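Local coordinates for protein inactive glucansucrase (Lactobacillus reuteri, PDB 5JBD) that is an inactive member of the glucansucrase family, glycoside hydrolase family 70, built around a TIM-type barrel, with a bound calcium ion, at residues 342-353 and 364-373; 352-362 and 538-546. All coordinates share one frame; numbering follows the deposited sequence.

Contact 1 (342-353 and 364-373); sequences DSGEFYTLENVL and NLITNSIVNR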
loop_
_atom_site.group_PDB
_atom_site.type_symbol
_atom_site.label_atom_id
_atom_site.label_comp_id
_atom_site.label_asym_id
_atom_site.label_seq_id
_atom_site.Cartn_x
_atom_site.Cartn_y
_atom_site.Cartn_z
ATOM N N ASP A 342 9.218 2.896 -13.969
ATOM C CA ASP A 342 8.818 2.744 -15.378
ATOM C C ASP A 342 7.683 1.719 -15.524
ATOM O O ASP A 342 7.882 0.602 -16.021
ATOM C CB ASP A 342 10.045 2.377 -16.239
ATOM C CG ASP A 342 9.755 2.368 -17.733
ATOM O OD1 ASP A 342 8.733 2.932 -18.207
ATOM O OD2 ASP A 342 10.582 1.807 -18.459
ATOM N N SER A 343 6.486 2.120 -15.100
ATOM C CA SER A 343 5.321 1.247 -15.181
ATOM C C SER A 343 4.952 0.911 -16.627
ATOM O O SER A 343 4.402 -0.163 -16.893
ATOM C CB SER A 343 4.119 1.852 -14.430
ATOM O OG SER A 343 3.616 3.017 -15.041
ATOM N N GLY A 344 5.239 1.839 -17.554
ATOM C CA GLY A 344 5.041 1.615 -18.971
ATOM C C GLY A 344 5.664 0.324 -19.466
ATOM O O GLY A 344 5.037 -0.407 -20.219
ATOM N N GLU A 345 6.884 0.041 -19.000
ATOM C CA GLU A 345 7.588 -1.181 -19.374
ATOM C C GLU A 345 6.853 -2.425 -18.891
ATOM O O GLU A 345 6.786 -3.421 -19.615
ATOM C CB GLU A 345 9.038 -1.174 -18.849
ATOM C CG GLU A 345 9.846 -2.452 -19.075
ATOM C CD GLU A 345 10.234 -2.697 -20.540
ATOM O OE1 GLU A 345 10.123 -1.769 -21.360
ATOM O OE2 GLU A 345 10.638 -3.836 -20.882
ATOM N N PHE A 346 6.326 -2.367 -17.668
ATOM C CA PHE A 346 5.531 -3.479 -17.136
ATOM C C PHE A 346 4.295 -3.790 -17.990
ATOM O O PHE A 346 4.067 -4.948 -18.354
ATOM C CB PHE A 346 5.114 -3.207 -15.679
ATOM C CG PHE A 346 3.994 -4.088 -15.205
ATOM C CD1 PHE A 346 4.240 -5.405 -14.840
ATOM C CD2 PHE A 346 2.691 -3.607 -15.156
ATOM C CE1 PHE A 346 3.199 -6.228 -14.409
ATOM C CE2 PHE A 346 1.648 -4.426 -14.737
ATOM C CZ PHE A 346 1.902 -5.733 -14.375
ATOM N N TYR A 347 3.516 -2.757 -18.322
ATOM C CA TYR A 347 2.330 -2.954 -19.150
ATOM C C TYR A 347 2.702 -3.456 -20.548
ATOM O O TYR A 347 2.025 -4.320 -21.090
ATOM C CB TYR A 347 1.441 -1.707 -19.203
ATOM C CG TYR A 347 0.800 -1.431 -17.861
ATOM C CD1 TYR A 347 -0.167 -2.299 -17.328
ATOM C CD2 TYR A 347 1.208 -0.342 -17.079
ATOM C CE1 TYR A 347 -0.724 -2.072 -16.068
ATOM C CE2 TYR A 347 0.657 -0.105 -15.827
ATOM C CZ TYR A 347 -0.307 -0.972 -15.325
ATOM O OH TYR A 347 -0.836 -0.720 -14.084
ATOM N N THR A 348 3.807 -2.961 -21.097
ATOM C CA THR A 348 4.283 -3.426 -22.395
ATOM C C THR A 348 4.668 -4.911 -22.357
ATOM O O THR A 348 4.257 -5.694 -23.227
ATOM C CB THR A 348 5.455 -2.555 -22.886
ATOM O OG1 THR A 348 4.969 -1.225 -23.138
ATOM C CG2 THR A 348 6.064 -3.109 -24.165
ATOM N N LEU A 349 5.451 -5.288 -21.366
ATOM C CA LEU A 349 5.808 -6.693 -21.181
ATOM C C LEU A 349 4.554 -7.574 -21.107
ATOM O O LEU A 349 4.482 -8.596 -21.791
ATOM C CB LEU A 349 6.652 -6.883 -19.928
ATOM C CG LEU A 349 8.093 -6.365 -20.005
ATOM C CD1 LEU A 349 8.705 -6.271 -18.613
ATOM C CD2 LEU A 349 8.965 -7.240 -20.897
ATOM N N GLU A 350 3.565 -7.162 -20.312
ATOM C CA GLU A 350 2.323 -7.943 -20.175
ATOM C C GLU A 350 1.460 -7.945 -21.445
ATOM O O GLU A 350 0.916 -9.003 -21.826
ATOM C CB GLU A 350 1.505 -7.496 -18.952
ATOM C CG GLU A 350 2.239 -7.731 -17.623
ATOM C CD GLU A 350 1.358 -8.232 -16.479
ATOM O OE1 GLU A 350 0.180 -7.825 -16.391
ATOM O OE2 GLU A 350 1.876 -9.013 -15.640
ATOM N N ASN A 351 1.348 -6.790 -22.115
ATOM C CA ASN A 351 0.520 -6.709 -23.308
ATOM C C ASN A 351 1.164 -7.432 -24.496
ATOM O O ASN A 351 0.451 -7.935 -25.354
ATOM C CB ASN A 351 0.195 -5.252 -23.726
ATOM C CG ASN A 351 -0.620 -4.471 -22.691
ATOM O OD1 ASN A 351 -0.714 -3.216 -22.725
ATOM N ND2 ASN A 351 -1.220 -5.181 -21.798
ATOM N N VAL A 352 2.498 -7.488 -24.552
ATOM C CA VAL A 352 3.212 -8.100 -25.690
ATOM C C VAL A 352 3.458 -9.588 -25.483
ATOM O O VAL A 352 3.255 -10.381 -26.405
ATOM C CB VAL A 352 4.554 -7.392 -25.970
ATOM C CG1 VAL A 352 5.394 -8.117 -27.017
ATOM C CG2 VAL A 352 4.312 -5.961 -26.418
ATOM N N LEU A 353 3.908 -9.957 -24.286
ATOM C CA LEU A 353 4.335 -11.317 -23.982
ATOM C C LEU A 353 3.385 -12.120 -23.089
ATOM O O LEU A 353 3.341 -13.339 -23.185
ATOM C CB LEU A 353 5.721 -11.280 -23.327
ATOM C CG LEU A 353 6.865 -10.709 -24.172
ATOM C CD1 LEU A 353 8.122 -10.512 -23.340
ATOM C CD2 LEU A 353 7.153 -11.601 -25.362
ATOM N N ASN A 364 6.784 -3.253 -29.738
ATOM C CA ASN A 364 6.455 -2.408 -28.585
ATOM C C ASN A 364 7.504 -2.483 -27.465
ATOM O O ASN A 364 7.674 -1.521 -26.742
ATOM C CB ASN A 364 5.069 -2.731 -28.021
ATOM C CG ASN A 364 3.935 -2.257 -28.914
ATOM O OD1 ASN A 364 4.119 -1.985 -30.094
ATOM N ND2 ASN A 364 2.734 -2.185 -28.345
ATOM N N LEU A 365 8.213 -3.598 -27.334
ATOM C CA LEU A 365 9.320 -3.704 -26.360
ATOM C C LEU A 365 10.461 -2.698 -26.616
ATOM O O LEU A 365 11.209 -2.346 -25.701
ATOM C CB LEU A 365 9.892 -5.124 -26.351
ATOM C CG LEU A 365 8.931 -6.245 -25.926
ATOM C CD1 LEU A 365 9.437 -7.611 -26.340
ATOM C CD2 LEU A 365 8.687 -6.199 -24.427
ATOM N N ILE A 366 10.585 -2.244 -27.861
ATOM C CA ILE A 366 11.607 -1.307 -28.254
ATOM C C ILE A 366 11.217 0.114 -27.857
ATOM O O ILE A 366 12.041 0.859 -27.325
ATOM C CB ILE A 366 11.857 -1.352 -29.790
ATOM C CG1 ILE A 366 12.257 -2.763 -30.236
ATOM C CG2 ILE A 366 12.960 -0.366 -30.175
ATOM C CD1 ILE A 366 12.280 -2.991 -31.739
ATOM N N THR A 367 9.957 0.471 -28.105
ATOM C CA THR A 367 9.509 1.862 -28.028
ATOM C C THR A 367 8.652 2.248 -26.806
ATOM O O THR A 367 8.634 3.417 -26.423
ATOM C CB THR A 367 8.665 2.193 -29.265
ATOM O OG1 THR A 367 7.569 1.280 -29.340
ATOM C CG2 THR A 367 9.490 2.054 -30.538
ATOM N N ASN A 368 7.932 1.289 -26.210
ATOM C CA ASN A 368 6.867 1.624 -25.237
ATOM C C ASN A 368 7.359 1.457 -23.795
ATOM O O ASN A 368 6.948 0.560 -23.052
ATOM C CB ASN A 368 5.585 0.851 -25.564
ATOM C CG ASN A 368 4.992 1.249 -26.921
ATOM O OD1 ASN A 368 5.535 2.099 -27.637
ATOM N ND2 ASN A 368 3.868 0.649 -27.271
ATOM N N SER A 369 8.283 2.351 -23.458
ATOM C CA SER A 369 8.934 2.450 -22.158
ATOM C C SER A 369 9.374 3.889 -22.003
ATOM O O SER A 369 9.418 4.628 -22.992
ATOM C CB SER A 369 10.133 1.504 -22.110
ATOM O OG SER A 369 11.069 1.841 -21.126
ATOM N N ILE A 370 9.717 4.303 -20.786
ATOM C CA ILE A 370 10.340 5.628 -20.584
ATOM C C ILE A 370 11.688 5.763 -21.346
ATOM O O ILE A 370 12.116 6.874 -21.615
ATOM C CB ILE A 370 10.493 5.976 -19.073
ATOM C CG1 ILE A 370 10.582 7.497 -18.857
ATOM C CG2 ILE A 370 11.667 5.229 -18.426
ATOM C CD1 ILE A 370 9.289 8.233 -19.130
ATOM N N VAL A 371 12.331 4.640 -21.692
ATOM C CA VAL A 371 13.515 4.621 -22.565
ATOM C C VAL A 371 13.259 3.879 -23.898
ATOM O O VAL A 371 12.838 2.711 -23.907
ATOM C CB VAL A 371 14.704 3.926 -21.864
ATOM C CG1 VAL A 371 16.003 4.166 -22.628
ATOM C CG2 VAL A 371 14.824 4.402 -20.405
ATOM N N ASN A 372 13.542 4.560 -25.017
ATOM C CA ASN A 372 13.546 3.933 -26.343
ATOM C C ASN A 372 14.854 3.172 -26.484
ATOM O O ASN A 372 15.916 3.749 -26.276
ATOM C CB ASN A 372 13.413 4.994 -27.437
ATOM C CG ASN A 372 13.427 4.396 -28.835
ATOM O OD1 ASN A 372 14.433 3.843 -29.271
ATOM N ND2 ASN A 372 12.325 4.509 -29.535
ATOM N N ARG A 373 14.785 1.882 -26.806
ATOM C CA ARG A 373 15.979 1.039 -26.817
ATOM C C ARG A 373 16.307 0.492 -28.224
ATOM O O ARG A 373 16.961 -0.535 -28.357
ATOM C CB ARG A 373 15.844 -0.090 -25.789
ATOM C CG ARG A 373 15.795 0.412 -24.355
ATOM C CD ARG A 373 15.732 -0.725 -23.324
ATOM N NE ARG A 373 15.851 -0.191 -21.958
ATOM C CZ ARG A 373 14.834 0.247 -21.207
ATOM N NH1 ARG A 373 13.575 0.207 -21.650
ATOM N NH2 ARG A 373 15.076 0.741 -20.000
HETATM O O HOH W 1 13.032 0.777 -17.974
HETATM O O HOH W 2 11.932 -3.275 -23.219
HETATM O O HOH W 3 3.089 -0.944 -24.851
#
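Asn-364 opens the contact through its CB, which packs 3.7 Å from Val-352 CG2, while its carbonyl oxygen lies 3.4 Å from Thr-348 CG2. Leu-365 follows as a knob in a hole formed by Thr-348, Leu-349, Val-352 and Leu-353. Its CD2 branch meets Leu-349 CD2 at 3.7 Å, the two side chains crossing at about a right angle, and its CD1 branch lies against Val-352 CG1. After the helical turn 364-367, the carbonyl oxygen of Asn-368, centre of an inverse gamma turn, stands 2.7 Å from Thr-348 OG1; Gly-344 O competes for the same hydroxyl proton. The Thr-348 torsion (chi1 -66°) sets OG1 toward this turn and CG2 toward Asn-364. Water 3 joins Thr-348 OG1 to Asn-368 ND2. Ser-369 OG then donates to the syn lone pair of Asp-342 OD2 at 2.7 Å, and accepts from Val-371 N in an ST turn and from Arg-373 NH1. Ile-370 N reaches Asp-342 OD1 at 3.1 Å from above the carboxylate plane, with an N-H...O angle of 161°, so both carboxylate oxygens are engaged. Arg-373 makes a long salt bridge to Glu-345 OE1 (NH1, 4.0 Å), its NE being bonded to Lys-457 O. Asp-342 directly follows strand 340-341, and the two segments form the helix and return loop of a beta-alpha-beta unit of the TIM-type barrel, between the parallel strands 340-341 and 385-388.

Contact 2 (352-362 and 538-546); sequences VLGRANNRDNI and AVLVGNDSN. With ACT (acetate ion), chain E.
Asn-543 places its side-chain amide against the end of helix 343-354, where ND2 donates to Val-352 O at 2.9 Å. The bond is nearly straight, 175° at the hydrogen, and its acceptor lies in the amide plane. A second, weak bond runs from the same nitrogen to Asp-360 O at 3.1 Å; the one NH2 group thus bonds firmly to the last turn of the helix and only weakly to the loop after it. The backbone of Asn-543 is held as well: Arg-359 runs past it in the opposite direction, and NH1 of that arginine donates to Asn-543 O at 2.9 Å, approaching from above the carbonyl plane. At the oxygen of the amide, water 4 donates to OD1 and accepts from Ile-362 N. With chi1 at 73°, CG is tucked between the backbone N and the carbonyl carbon, a torsion that directs the amide into the bend of 352-362.

Beside the amide, Leu-353 CD2 touches Val-541 CG1 at 3.6 Å and Ile-362 CD1 reaches the same methyl at 4.2 Å. Val-541 belongs to strand 537-542 of an antiparallel sheet, paired with 510-515 and 612-618, and the contact thus docks the end of a barrel helix and its loop on the C-terminal end of that strand, where the barrel meets the antiparallel sheet.

Farther out, NE and NH2 of Arg-359 both grip Arg-355 O side-on, at 2.8 and 3.0 Å, which fixes the guanidinium's rotation; NH2 also bonds Ser-610. Arg-355 in turn forms a salt bridge from NH1 to Asp-360 OD1 at 3.2 Å, while its NE donates to the acetate ion, probably a crystallisation component.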
loop_
_atom_site.group_PDB
_atom_site.type_symbol
_atom_site.label_atom_id
_atom_site.label_comp_id
_atom_site.label_asym_id
_atom_site.label_seq_id
_atom_site.Cartn_x
_atom_site.Cartn_y
_atom_site.Cartn_z
ATOM N N VAL A 352 2.498 -7.488 -24.552
ATOM C CA VAL A 352 3.212 -8.100 -25.690
ATOM C C VAL A 352 3.458 -9.588 -25.483
ATOM O O VAL A 352 3.255 -10.381 -26.405
ATOM C CB VAL A 352 4.554 -7.392 -25.970
ATOM C CG1 VAL A 352 5.394 -8.117 -27.017
ATOM C CG2 VAL A 352 4.312 -5.961 -26.418
ATOM N N LEU A 353 3.908 -9.957 -24.286
ATOM C CA LEU A 353 4.335 -11.317 -23.982
ATOM C C LEU A 353 3.385 -12.120 -23.089
ATOM O O LEU A 353 3.341 -13.339 -23.185
ATOM C CB LEU A 353 5.721 -11.280 -23.327
ATOM C CG LEU A 353 6.865 -10.709 -24.172
ATOM C CD1 LEU A 353 8.122 -10.512 -23.340
ATOM C CD2 LEU A 353 7.153 -11.601 -25.362
ATOM N N GLY A 354 2.652 -11.442 -22.215
ATOM C CA GLY A 354 1.909 -12.096 -21.142
ATOM C C GLY A 354 0.467 -12.515 -21.383
ATOM O O GLY A 354 -0.057 -13.361 -20.645
ATOM N N ARG A 355 -0.195 -11.934 -22.376
ATOM C CA ARG A 355 -1.585 -12.293 -22.677
ATOM C C ARG A 355 -1.668 -13.665 -23.351
ATOM O O ARG A 355 -0.698 -14.131 -23.972
ATOM C CB ARG A 355 -2.224 -11.269 -23.600
ATOM C CG ARG A 355 -2.541 -9.924 -22.988
ATOM C CD ARG A 355 -3.071 -8.994 -24.077
ATOM N NE ARG A 355 -3.666 -7.798 -23.507
ATOM C CZ ARG A 355 -3.592 -6.559 -24.003
ATOM N NH1 ARG A 355 -2.939 -6.283 -25.135
ATOM N NH2 ARG A 355 -4.180 -5.562 -23.322
ATOM N N ALA A 356 -2.836 -14.294 -23.236
ATOM C CA ALA A 356 -3.156 -15.502 -24.022
ATOM C C ALA A 356 -3.408 -15.160 -25.495
ATOM O O ALA A 356 -2.861 -15.799 -26.396
ATOM C CB ALA A 356 -4.382 -16.196 -23.446
ATOM N N ASN A 357 -4.235 -14.136 -25.708
ATOM C CA ASN A 357 -4.679 -13.680 -27.038
ATOM C C ASN A 357 -4.511 -12.167 -27.160
ATOM O O ASN A 357 -4.301 -11.485 -26.152
ATOM C CB ASN A 357 -6.162 -13.997 -27.196
ATOM C CG ASN A 357 -6.452 -15.480 -27.160
ATOM O OD1 ASN A 357 -7.544 -15.872 -26.775
ATOM N ND2 ASN A 357 -5.473 -16.315 -27.529
ATOM N N ASN A 358 -4.642 -11.643 -28.381
ATOM C CA ASN A 358 -4.589 -10.190 -28.625
ATOM C C ASN A 358 -3.301 -9.585 -28.070
ATOM O O ASN A 358 -3.331 -8.549 -27.399
ATOM C CB ASN A 358 -5.818 -9.479 -28.015
ATOM C CG ASN A 358 -7.121 -9.866 -28.708
ATOM O OD1 ASN A 358 -7.262 -9.745 -29.935
ATOM N ND2 ASN A 358 -8.082 -10.347 -27.921
ATOM N N ARG A 359 -2.179 -10.253 -28.332
ATOM C CA ARG A 359 -0.857 -9.731 -27.941
ATOM C C ARG A 359 -0.484 -8.543 -28.818
ATOM O O ARG A 359 -0.674 -8.593 -30.030
ATOM C CB ARG A 359 0.228 -10.796 -28.082
ATOM C CG ARG A 359 0.096 -11.894 -27.053
ATOM C CD ARG A 359 1.105 -13.003 -27.262
ATOM N NE ARG A 359 0.856 -14.070 -26.292
ATOM C CZ ARG A 359 1.333 -15.314 -26.343
ATOM N NH1 ARG A 359 2.154 -15.711 -27.307
ATOM N NH2 ARG A 359 0.992 -16.170 -25.379
ATOM N N ASP A 360 0.021 -7.478 -28.198
ATOM C CA ASP A 360 0.579 -6.355 -28.938
ATOM C C ASP A 360 1.848 -6.805 -29.653
ATOM O O ASP A 360 2.430 -7.840 -29.314
ATOM C CB ASP A 360 0.892 -5.180 -28.023
ATOM C CG ASP A 360 -0.360 -4.527 -27.408
ATOM O OD1 ASP A 360 -1.513 -4.925 -27.687
ATOM O OD2 ASP A 360 -0.165 -3.556 -26.648
ATOM N N ASN A 361 2.249 -6.051 -30.675
ATOM C CA ASN A 361 3.387 -6.427 -31.489
ATOM C C ASN A 361 4.693 -6.437 -30.693
ATOM O O ASN A 361 4.905 -5.603 -29.809
ATOM C CB ASN A 361 3.527 -5.490 -32.691
ATOM C CG ASN A 361 4.556 -5.983 -33.680
ATOM O OD1 ASN A 361 5.704 -5.521 -33.686
ATOM N ND2 ASN A 361 4.171 -6.964 -34.489
ATOM N N ILE A 362 5.561 -7.390 -31.027
ATOM C CA ILE A 362 6.885 -7.531 -30.418
ATOM C C ILE A 362 7.696 -6.211 -30.391
ATOM O O ILE A 362 8.449 -5.942 -29.446
ATOM C CB ILE A 362 7.685 -8.666 -31.115
ATOM C CG1 ILE A 362 8.759 -9.259 -30.189
ATOM C CG2 ILE A 362 8.294 -8.195 -32.435
ATOM C CD1 ILE A 362 8.211 -10.104 -29.051
ATOM N N ALA A 538 23.122 -11.583 -26.230
ATOM C CA ALA A 538 22.001 -11.542 -27.169
ATOM C C ALA A 538 20.813 -12.248 -26.539
ATOM O O ALA A 538 20.926 -13.386 -26.088
ATOM C CB ALA A 538 22.375 -12.209 -28.481
ATOM N N VAL A 539 19.679 -11.553 -26.505
ATOM C CA VAL A 539 18.411 -12.098 -26.049
ATOM C C VAL A 539 17.426 -12.126 -27.235
ATOM O O VAL A 539 17.132 -11.089 -27.826
ATOM C CB VAL A 539 17.847 -11.238 -24.906
ATOM C CG1 VAL A 539 16.436 -11.678 -24.521
ATOM C CG2 VAL A 539 18.779 -11.300 -23.706
ATOM N N LEU A 540 16.928 -13.313 -27.560
ATOM C CA LEU A 540 15.981 -13.522 -28.665
ATOM C C LEU A 540 14.623 -13.841 -28.079
ATOM O O LEU A 540 14.485 -14.830 -27.366
ATOM C CB LEU A 540 16.441 -14.669 -29.568
ATOM C CG LEU A 540 17.363 -14.311 -30.726
ATOM C CD1 LEU A 540 18.562 -13.502 -30.268
ATOM C CD2 LEU A 540 17.808 -15.566 -31.465
ATOM N N VAL A 541 13.623 -13.021 -28.395
ATOM C CA VAL A 541 12.288 -13.203 -27.886
ATOM C C VAL A 541 11.248 -13.077 -28.994
ATOM O O VAL A 541 11.218 -12.067 -29.703
ATOM C CB VAL A 541 11.991 -12.165 -26.791
ATOM C CG1 VAL A 541 10.538 -12.260 -26.338
ATOM C CG2 VAL A 541 12.943 -12.368 -25.626
ATOM N N GLY A 542 10.395 -14.105 -29.117
ATOM C CA GLY A 542 9.239 -14.104 -30.032
ATOM C C GLY A 542 7.945 -14.372 -29.289
ATOM O O GLY A 542 7.963 -15.048 -28.260
ATOM N N ASN A 543 6.836 -13.802 -29.767
ATOM C CA ASN A 543 5.535 -13.946 -29.094
ATOM C C ASN A 543 4.463 -14.611 -29.977
ATOM O O ASN A 543 3.268 -14.463 -29.715
ATOM C CB ASN A 543 5.040 -12.591 -28.563
ATOM C CG ASN A 543 4.560 -11.645 -29.659
ATOM O OD1 ASN A 543 4.822 -11.853 -30.837
ATOM N ND2 ASN A 543 3.829 -10.600 -29.256
ATOM N N ASP A 544 4.888 -15.332 -31.010
ATOM C CA ASP A 544 3.971 -16.090 -31.883
ATOM C C ASP A 544 4.318 -17.572 -31.758
ATOM O O ASP A 544 5.345 -18.032 -32.263
ATOM C CB ASP A 544 4.069 -15.604 -33.341
ATOM C CG ASP A 544 3.271 -16.467 -34.325
ATOM O OD1 ASP A 544 2.410 -17.271 -33.911
ATOM O OD2 ASP A 544 3.511 -16.331 -35.531
ATOM N N SER A 545 3.439 -18.312 -31.081
ATOM C CA SER A 545 3.655 -19.727 -30.794
ATOM C C SER A 545 3.582 -20.634 -32.031
ATOM O O SER A 545 3.974 -21.792 -31.956
ATOM C CB SER A 545 2.640 -20.191 -29.740
ATOM O OG SER A 545 1.301 -20.028 -30.195
ATOM N N ASN A 546 3.094 -20.098 -33.155
ATOM C CA ASN A 546 3.054 -20.802 -34.437
ATOM C C ASN A 546 4.132 -20.353 -35.441
ATOM O O ASN A 546 4.115 -20.779 -36.597
ATOM C CB ASN A 546 1.657 -20.639 -35.067
ATOM C CG ASN A 546 0.548 -21.177 -34.173
ATOM O OD1 ASN A 546 -0.415 -20.484 -33.875
ATOM N ND2 ASN A 546 0.702 -22.411 -33.723
HETATM C C ACT E . -6.403 -7.319 -20.464
HETATM O O ACT E . -6.765 -6.201 -20.881
HETATM O OXT ACT E . -5.230 -7.724 -20.608
HETATM C CH3 ACT E . -7.407 -8.198 -19.776
HETATM O O HOH W 4 4.334 -9.557 -32.317
#

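Overall arrangement
Helix 343-354 carries both contacts, whose centres lie about 12 Å apart. Val-352 and Leu-353, near the end of this helix, serve both contacts. The two contacts are also joined directly, since Asn-351 O and Asp-360 N lie 2.9 Å apart, a probable hydrogen bond. Along the chain their segments alternate, with 352-362 leading from the helix toward 364-373. Helix 446-455 touches both, Leu-353 packing on Gln-449 and Val-541 on Ile-452. The calcium site of Glu-237, Asp-243, Asn-287 and Asn-751 uses no residue of either contact.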